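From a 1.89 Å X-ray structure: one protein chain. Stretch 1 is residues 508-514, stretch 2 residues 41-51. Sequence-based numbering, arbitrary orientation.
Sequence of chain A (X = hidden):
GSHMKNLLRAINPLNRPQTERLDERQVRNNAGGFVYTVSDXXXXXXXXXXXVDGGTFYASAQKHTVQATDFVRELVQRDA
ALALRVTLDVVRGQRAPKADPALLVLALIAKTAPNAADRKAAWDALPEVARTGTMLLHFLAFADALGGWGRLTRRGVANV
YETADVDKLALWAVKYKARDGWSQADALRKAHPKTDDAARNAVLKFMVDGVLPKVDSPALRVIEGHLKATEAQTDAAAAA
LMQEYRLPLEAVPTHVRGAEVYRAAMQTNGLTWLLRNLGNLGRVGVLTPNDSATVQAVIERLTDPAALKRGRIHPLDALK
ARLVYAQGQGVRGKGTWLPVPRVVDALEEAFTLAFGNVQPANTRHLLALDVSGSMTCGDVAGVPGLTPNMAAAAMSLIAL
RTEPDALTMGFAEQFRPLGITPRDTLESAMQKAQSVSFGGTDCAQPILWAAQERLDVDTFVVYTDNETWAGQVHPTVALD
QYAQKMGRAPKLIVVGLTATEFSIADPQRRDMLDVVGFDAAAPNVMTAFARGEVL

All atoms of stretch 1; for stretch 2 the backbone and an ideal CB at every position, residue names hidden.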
# COMPACT_ATOMS: atom_id res chain seq x y z
N GLN A 508 -21.81 -5.95 -11.82
CA GLN A 508 -22.12 -5.74 -13.23
C GLN A 508 -21.95 -4.29 -13.69
O GLN A 508 -21.92 -4.01 -14.89
CB GLN A 508 -23.55 -6.20 -13.53
CG GLN A 508 -23.85 -7.63 -13.08
CD GLN A 508 -25.11 -8.18 -13.73
OE1 GLN A 508 -25.82 -7.47 -14.45
NE2 GLN A 508 -25.39 -9.47 -13.49
N ARG A 509 -21.83 -3.36 -12.75
CA ARG A 509 -21.63 -1.96 -13.13
C ARG A 509 -20.17 -1.58 -13.00
O ARG A 509 -19.37 -2.33 -12.45
CB ARG A 509 -22.51 -1.04 -12.30
CG ARG A 509 -23.99 -1.36 -12.44
CD ARG A 509 -24.82 -0.59 -11.43
NE ARG A 509 -24.75 0.85 -11.66
CZ ARG A 509 -25.77 1.59 -12.07
NH1 ARG A 509 -26.96 1.04 -12.31
NH2 ARG A 509 -25.60 2.90 -12.25
N ARG A 510 -19.81 -0.41 -13.52
CA ARG A 510 -18.44 0.07 -13.42
C ARG A 510 -18.35 1.33 -12.58
O ARG A 510 -17.25 1.78 -12.26
CB ARG A 510 -17.85 0.35 -14.80
CG ARG A 510 -17.58 -0.89 -15.61
CD ARG A 510 -16.60 -0.62 -16.75
NE ARG A 510 -15.28 -0.23 -16.25
CZ ARG A 510 -14.70 0.95 -16.50
NH1 ARG A 510 -15.31 1.85 -17.26
NH2 ARG A 510 -13.50 1.21 -16.00
N ASP A 511 -19.51 1.90 -12.22
CA ASP A 511 -19.54 3.20 -11.57
C ASP A 511 -19.55 3.11 -10.03
O ASP A 511 -19.84 4.08 -9.36
CB ASP A 511 -20.74 4.04 -12.07
CG ASP A 511 -22.09 3.33 -11.92
OD1 ASP A 511 -22.14 2.19 -11.39
OD2 ASP A 511 -23.12 3.90 -12.33
N MET A 512 -19.21 1.94 -9.49
CA MET A 512 -19.31 1.72 -8.05
C MET A 512 -18.10 1.00 -7.48
O MET A 512 -17.58 0.07 -8.10
CB MET A 512 -20.56 0.89 -7.72
CG MET A 512 -21.84 1.49 -8.24
SD MET A 512 -23.29 0.46 -7.93
CE MET A 512 -23.74 0.96 -6.27
N LEU A 513 -17.68 1.41 -6.29
CA LEU A 513 -16.54 0.78 -5.62
C LEU A 513 -16.84 0.66 -4.13
O LEU A 513 -17.25 1.64 -3.51
CB LEU A 513 -15.29 1.64 -5.79
CG LEU A 513 -14.05 1.12 -5.05
CD1 LEU A 513 -13.59 -0.14 -5.72
CD2 LEU A 513 -12.93 2.17 -5.02
N ASP A 514 -16.64 -0.53 -3.57
CA ASP A 514 -16.71 -0.74 -2.13
C ASP A 514 -15.28 -0.88 -1.61
O ASP A 514 -14.49 -1.66 -2.16
CB ASP A 514 -17.47 -2.04 -1.81
CG ASP A 514 -18.96 -1.94 -2.05
OD1 ASP A 514 -19.48 -0.82 -2.22
OD2 ASP A 514 -19.62 -2.99 -2.04
N UNK A 41 -10.33 -5.49 -21.53
CA UNK A 41 -9.27 -4.60 -21.07
C UNK A 41 -9.61 -4.00 -19.70
O UNK A 41 -8.78 -3.99 -18.78
CB UNK A 41 -9.03 -3.49 -22.09
N UNK A 42 -10.83 -3.50 -19.57
CA UNK A 42 -11.24 -2.81 -18.36
C UNK A 42 -11.47 -3.77 -17.21
O UNK A 42 -11.15 -3.46 -16.07
CB UNK A 42 -12.51 -2.00 -18.62
N UNK A 43 -12.05 -4.92 -17.52
CA UNK A 43 -12.36 -5.90 -16.50
C UNK A 43 -11.08 -6.51 -15.94
O UNK A 43 -10.97 -6.75 -14.74
CB UNK A 43 -13.27 -6.99 -17.07
N UNK A 44 -10.11 -6.75 -16.81
CA UNK A 44 -8.82 -7.29 -16.38
C UNK A 44 -8.03 -6.24 -15.59
O UNK A 44 -7.39 -6.57 -14.60
CB UNK A 44 -8.01 -7.76 -17.59
N UNK A 45 -8.09 -4.98 -16.02
CA UNK A 45 -7.38 -3.93 -15.31
C UNK A 45 -7.92 -3.82 -13.88
O UNK A 45 -7.16 -3.67 -12.92
CB UNK A 45 -7.51 -2.60 -16.05
N UNK A 46 -9.24 -3.92 -13.74
CA UNK A 46 -9.84 -3.85 -12.41
C UNK A 46 -9.33 -4.98 -11.52
O UNK A 46 -9.02 -4.77 -10.36
CB UNK A 46 -11.37 -3.91 -12.51
N UNK A 47 -9.26 -6.18 -12.08
CA UNK A 47 -8.75 -7.32 -11.34
C UNK A 47 -7.28 -7.11 -10.95
O UNK A 47 -6.86 -7.47 -9.85
CB UNK A 47 -8.91 -8.60 -12.17
N UNK A 48 -6.51 -6.53 -11.86
CA UNK A 48 -5.09 -6.26 -11.60
C UNK A 48 -4.85 -5.24 -10.49
O UNK A 48 -3.90 -5.36 -9.74
CB UNK A 48 -4.42 -5.77 -12.88
N UNK A 49 -5.71 -4.24 -10.40
CA UNK A 49 -5.55 -3.21 -9.37
C UNK A 49 -6.12 -3.63 -8.02
O UNK A 49 -5.47 -3.49 -7.00
CB UNK A 49 -6.22 -1.91 -9.82
N UNK A 50 -7.36 -4.11 -8.03
CA UNK A 50 -8.05 -4.44 -6.79
C UNK A 50 -7.66 -5.82 -6.27
O UNK A 50 -7.68 -6.05 -5.07
CB UNK A 50 -9.56 -4.37 -7.00
N UNK A 51 -7.33 -6.73 -7.18
CA UNK A 51 -6.99 -8.09 -6.79
C UNK A 51 -8.25 -8.89 -6.63
O UNK A 51 -8.26 -9.95 -6.00
CB UNK A 51 -6.17 -8.11 -5.50

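Positions 41 to 50 are helical, so side chains facing stretch 1 should recur every three or four residues, and the CA-to-CB bonds of 42, 46 and 50 do point toward it. Position 41 has nothing of stretch 1 near its ideal CB, and the backbone leaves the choice open; it is Glu-41, whose carbonyl O accepts from the backbone N of 45.

At position 42 the ideal CB lies 4.1 Å from NE of Arg-510. A small residue, such as alanine, serine or threonine, can lay its CB against the guanidinium, while a longer polar or acidic one is not ruled out by what is visible; a cation here would gain little. The residue is Ser-42, whose CB sits over one face of the guanidinium, 4.0 Å from Arg-510 NE. Its backbone also takes part: water 1 accepts from Arg-510 NE (2.7 Å) and donates a weak hydrogen bond to Ser-42 O (2.9 Å).

Positions 43, 44 and 45 do not meet stretch 1, so many helix-compatible residues would fit. They are Arg-43, Leu-44 and Thr-45; the last returns its hydroxyl to its own helix, Thr-45 OG1 donating to Glu-41 O at 3.0 Å.

Position 46 points toward stretch 1 across a gap, with nothing within 5.5 Å of the ideal CB. On the far side the carbonyl oxygens of Arg-509, Arg-510 and Met-512 offer acceptors, so a long donor is wanted: lysine could reach out with one amino group, arginine with several N-H groups. It is Arg-46. NH2 donates to Arg-510 O at 3.0 Å and 162°, the oxygen lying at the guanidinium edge, near its plane, where the N-H bonds point. NH1 donates to water 2 (2.9 Å), which in turn donates to Arg-509 O (2.7 Å) and Met-512 O (2.6 Å), so one water ties two carbonyls to the same side chain. Arg-510 NE and Arg-46 NH2, two like charges, lie 4.1 Å apart.

Positions 47, 48 and 49 are out of reach of stretch 1, which sets no preference; they are Phe-47, Leu-48 and Val-49.

Position 50 again points toward stretch 1, where the apolar end of Leu-513 comes nearer. Leucine, isoleucine or methionine could span the gap. Leu-50 does so, its CD1 packing 3.9 Å from Leu-513 CD1.

At position 51 the helix has ended and phi is +84°. A CB would be jammed against the preceding carbonyl O, which calls for glycine, and Gly-51 is found; its N still donates to Phe-47 O (2.8 Å).

Stretch 2, residues 41-51: ESRLTRFLVLG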
# COMPACT_ATOMS: atom_id res chain seq x y z
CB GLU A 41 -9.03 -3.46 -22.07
CG GLU A 41 -8.39 -3.87 -23.39
CD GLU A 41 -9.41 -4.26 -24.47
OE1 GLU A 41 -9.08 -4.12 -25.67
OE2 GLU A 41 -10.53 -4.69 -24.12
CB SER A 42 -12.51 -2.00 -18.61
OG SER A 42 -12.25 -0.92 -19.49
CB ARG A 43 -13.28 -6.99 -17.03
CG ARG A 43 -13.89 -7.84 -15.94
CD ARG A 43 -14.85 -8.89 -16.48
NE ARG A 43 -15.30 -9.81 -15.43
CZ ARG A 43 -16.26 -10.71 -15.60
NH1 ARG A 43 -16.89 -10.81 -16.76
NH2 ARG A 43 -16.61 -11.51 -14.60
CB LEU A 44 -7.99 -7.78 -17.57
CG LEU A 44 -6.60 -8.31 -17.22
CD1 LEU A 44 -6.73 -9.59 -16.39
CD2 LEU A 44 -5.76 -8.56 -18.46
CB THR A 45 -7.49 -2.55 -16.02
OG1 THR A 45 -6.68 -2.55 -17.20
CG2 THR A 45 -7.00 -1.44 -15.11
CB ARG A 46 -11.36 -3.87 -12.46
CG ARG A 46 -11.99 -3.68 -11.08
CD ARG A 46 -13.48 -3.37 -11.18
NE ARG A 46 -13.70 -2.02 -11.69
CZ ARG A 46 -14.87 -1.38 -11.66
NH1 ARG A 46 -15.93 -1.97 -11.13
NH2 ARG A 46 -14.97 -0.15 -12.16
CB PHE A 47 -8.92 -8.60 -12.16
CG PHE A 47 -8.23 -9.78 -11.56
CD1 PHE A 47 -8.90 -10.61 -10.67
CD2 PHE A 47 -6.92 -10.07 -11.90
CE1 PHE A 47 -8.25 -11.71 -10.11
CE2 PHE A 47 -6.27 -11.17 -11.34
CZ PHE A 47 -6.95 -11.98 -10.45
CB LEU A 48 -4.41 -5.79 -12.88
CG LEU A 48 -4.25 -6.87 -13.95
CD1 LEU A 48 -3.81 -6.25 -15.26
CD2 LEU A 48 -3.25 -7.91 -13.47
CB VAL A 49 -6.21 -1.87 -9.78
CG1 VAL A 49 -6.25 -0.90 -8.60
CG2 VAL A 49 -5.48 -1.27 -10.96
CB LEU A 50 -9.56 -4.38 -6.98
CG LEU A 50 -10.10 -3.02 -7.42
CD1 LEU A 50 -11.63 -3.04 -7.49
CD2 LEU A 50 -9.62 -1.94 -6.48
O HOH W 1 -13.51 -2.00 -15.13
O HOH W 2 -18.56 -1.16 -10.18
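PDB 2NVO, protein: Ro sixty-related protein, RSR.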